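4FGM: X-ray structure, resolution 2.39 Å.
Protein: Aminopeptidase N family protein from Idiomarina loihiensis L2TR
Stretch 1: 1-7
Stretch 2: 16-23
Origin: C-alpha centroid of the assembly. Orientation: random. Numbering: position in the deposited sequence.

Stretch 1 (1-7) MIAYDIT
Stretch 2 16-23: FNVSLTIE

The apolar centre of this contact is Leu 20. Its CD1 methyl lies 3.3 Å from Ile 2 CG2 and 3.2 Å from Tyr 4 CE1, both tight contacts. The same methyl sits over one face of the Tyr 4 ring. Leu 20 has chi1 t (166°) and chi2 p (64°). Tyr 4 has chi1 m and chi2 -87°, and its OH is hydrogen-bonded elsewhere in the structure. Ile 2 is m at chi1 and chi2.

Further along this face, Ile 6 (chi1 m, chi2 t) meets two residues. Its CG2 is 3.9 Å from Phe 16 CD2, and its CG1 is 4.4 Å from Val 18 CG2. Phe 16 has chi1 m and chi2 93°; Val 18 is t. Towards the other end, Ile 2 CD1 lies 4.3 Å from Ile 22 CG2, with Ile 22 m at chi1 and t at chi2. All these side chains are buried, so dispersion and exclusion of water favour the packing.

The backbones that carry them are two antiparallel strands, 2-7 and 16-22. Their directions differ by 166°, and their axes approach to 4.7 Å. Phi runs from about -139° to -99° and psi from 113° to 144°. Tyr 4 pairs with Leu 20 and Ile 6 with Val 18 as non-hydrogen-bonded pairs. CA-CA is 4.7 Å for Tyr 4 and Leu 20.

The hydrogen-bonded pairs alternate with these. Asp 5 N donates to Ser 19 O at 2.8 Å, and Ser 19 N returns a bond to Asp 5 O at 2.9 Å. Thr 7 N to Asn 17 O is 3.0 Å; Asn 17 N to Thr 7 O is 2.7 Å. Thr 21 N reaches Ala 3 O at 2.9 Å, but the return bond from Ala 3 N to Thr 21 O is weak at 3.3 Å. CA-H...O contacts supplement the ladder, such as Tyr 4 CA to Ser 19 O and Leu 20 CA to Ala 3 O, each 3.3 Å.

The other face is more polar and partly exposed. It carries Ala 3, Asp 5 and Thr 7 beside Thr 21, Ser 19 and Asn 17. Asp 5 CB and Ser 19 CB are 3.9 Å apart. Asp 5, Ser 19, Thr 7 and Thr 21 have chi1 m; Asn 17 has -95°. One water bridges the strands here. It donates to Asp 5 OD1 at 2.7 Å and hydrogen-bonds Thr 21 OG1 at 2.8 Å.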

# COMPACT_ATOMS: atom_id res chain seq x y z
N MSE A 1 -27.24 -20.73 -1.22
CA MSE A 1 -26.70 -19.59 -0.43
C MSE A 1 -25.95 -20.14 0.77
O MSE A 1 -26.39 -21.10 1.41
CB MSE A 1 -27.84 -18.68 0.02
CG MSE A 1 -28.37 -18.91 1.44
SE MSE A 1 -27.36 -17.92 2.78
CE MSE A 1 -26.90 -16.42 1.64
N ILE A 2 -24.80 -19.54 1.08
CA ILE A 2 -23.97 -19.96 2.21
C ILE A 2 -24.13 -18.95 3.33
O ILE A 2 -24.12 -17.73 3.09
CB ILE A 2 -22.48 -20.05 1.79
CG1 ILE A 2 -22.33 -20.98 0.59
CG2 ILE A 2 -21.64 -20.52 2.96
CD1 ILE A 2 -22.93 -22.35 0.80
N ALA A 3 -24.27 -19.44 4.56
CA ALA A 3 -24.47 -18.54 5.70
C ALA A 3 -23.30 -18.54 6.69
O ALA A 3 -22.81 -19.59 7.09
CB ALA A 3 -25.76 -18.89 6.42
N TYR A 4 -22.87 -17.34 7.07
CA TYR A 4 -21.76 -17.19 8.00
C TYR A 4 -22.20 -16.42 9.24
O TYR A 4 -22.79 -15.35 9.14
CB TYR A 4 -20.62 -16.42 7.33
CG TYR A 4 -19.96 -17.14 6.18
CD1 TYR A 4 -18.91 -18.03 6.40
CD2 TYR A 4 -20.37 -16.92 4.87
CE1 TYR A 4 -18.29 -18.68 5.34
CE2 TYR A 4 -19.76 -17.57 3.81
CZ TYR A 4 -18.72 -18.45 4.05
OH TYR A 4 -18.11 -19.10 2.99
N ASP A 5 -21.94 -16.98 10.42
CA ASP A 5 -22.26 -16.30 11.67
C ASP A 5 -20.97 -15.97 12.38
O ASP A 5 -20.17 -16.87 12.67
CB ASP A 5 -23.13 -17.17 12.57
CG ASP A 5 -24.59 -17.09 12.23
OD1 ASP A 5 -25.05 -17.90 11.40
OD2 ASP A 5 -25.27 -16.18 12.77
N ILE A 6 -20.75 -14.69 12.65
CA ILE A 6 -19.53 -14.26 13.33
C ILE A 6 -19.82 -13.52 14.62
O ILE A 6 -20.69 -12.63 14.68
CB ILE A 6 -18.66 -13.35 12.44
CG1 ILE A 6 -18.22 -14.10 11.18
CG2 ILE A 6 -17.44 -12.89 13.21
CD1 ILE A 6 -17.53 -13.21 10.16
N THR A 7 -19.07 -13.88 15.66
CA THR A 7 -19.23 -13.22 16.95
C THR A 7 -17.86 -12.97 17.57
O THR A 7 -17.03 -13.88 17.64
CB THR A 7 -20.07 -14.10 17.93
OG1 THR A 7 -21.35 -14.39 17.34
CG2 THR A 7 -20.27 -13.38 19.25
N PHE A 16 -12.53 -14.85 17.60
CA PHE A 16 -13.85 -14.67 17.00
C PHE A 16 -14.43 -16.08 16.92
O PHE A 16 -13.69 -17.04 16.70
CB PHE A 16 -13.76 -14.14 15.56
CG PHE A 16 -13.43 -12.68 15.44
CD1 PHE A 16 -12.11 -12.26 15.29
CD2 PHE A 16 -14.45 -11.73 15.39
CE1 PHE A 16 -11.81 -10.90 15.08
CE2 PHE A 16 -14.16 -10.38 15.18
CZ PHE A 16 -12.83 -9.96 15.03
N ASN A 17 -15.74 -16.23 17.14
CA ASN A 17 -16.37 -17.53 16.98
C ASN A 17 -16.97 -17.44 15.60
O ASN A 17 -17.56 -16.42 15.25
CB ASN A 17 -17.49 -17.77 17.99
CG ASN A 17 -17.03 -18.53 19.21
OD1 ASN A 17 -15.85 -18.86 19.34
ND2 ASN A 17 -17.96 -18.81 20.12
N VAL A 18 -16.82 -18.50 14.81
CA VAL A 18 -17.38 -18.49 13.46
C VAL A 18 -18.15 -19.77 13.18
O VAL A 18 -17.72 -20.87 13.53
CB VAL A 18 -16.27 -18.34 12.40
CG1 VAL A 18 -16.89 -18.25 11.02
CG2 VAL A 18 -15.43 -17.09 12.68
N SER A 19 -19.31 -19.59 12.55
CA SER A 19 -20.17 -20.70 12.16
C SER A 19 -20.46 -20.55 10.68
O SER A 19 -20.61 -19.44 10.15
CB SER A 19 -21.50 -20.68 12.93
OG SER A 19 -21.34 -21.21 14.23
N LEU A 20 -20.52 -21.69 10.01
CA LEU A 20 -20.76 -21.73 8.59
C LEU A 20 -21.85 -22.77 8.37
O LEU A 20 -21.72 -23.92 8.80
CB LEU A 20 -19.45 -22.13 7.90
CG LEU A 20 -19.48 -22.58 6.45
CD1 LEU A 20 -19.92 -21.45 5.56
CD2 LEU A 20 -18.09 -23.04 6.07
N THR A 21 -22.93 -22.37 7.71
CA THR A 21 -24.03 -23.29 7.46
C THR A 21 -24.25 -23.57 5.97
O THR A 21 -24.61 -22.69 5.19
CB THR A 21 -25.32 -22.77 8.10
OG1 THR A 21 -25.07 -22.49 9.48
CG2 THR A 21 -26.43 -23.81 7.99
N ILE A 22 -24.03 -24.82 5.59
CA ILE A 22 -24.19 -25.25 4.21
C ILE A 22 -25.47 -26.06 4.09
O ILE A 22 -25.55 -27.16 4.65
CB ILE A 22 -23.00 -26.11 3.77
CG1 ILE A 22 -21.69 -25.40 4.14
CG2 ILE A 22 -23.07 -26.35 2.27
CD1 ILE A 22 -20.49 -26.32 4.22
N GLU A 23 -26.45 -25.51 3.38
CA GLU A 23 -27.75 -26.16 3.19
C GLU A 23 -27.60 -27.54 2.57
O GLU A 23 -28.21 -28.51 3.02
CB GLU A 23 -28.65 -25.28 2.31
CG GLU A 23 -30.05 -25.83 2.04
CD GLU A 23 -30.91 -25.91 3.28
OE1 GLU A 23 -30.53 -25.32 4.32
OE2 GLU A 23 -31.98 -26.57 3.23
O HOH W 1 -23.88 -20.10 10.28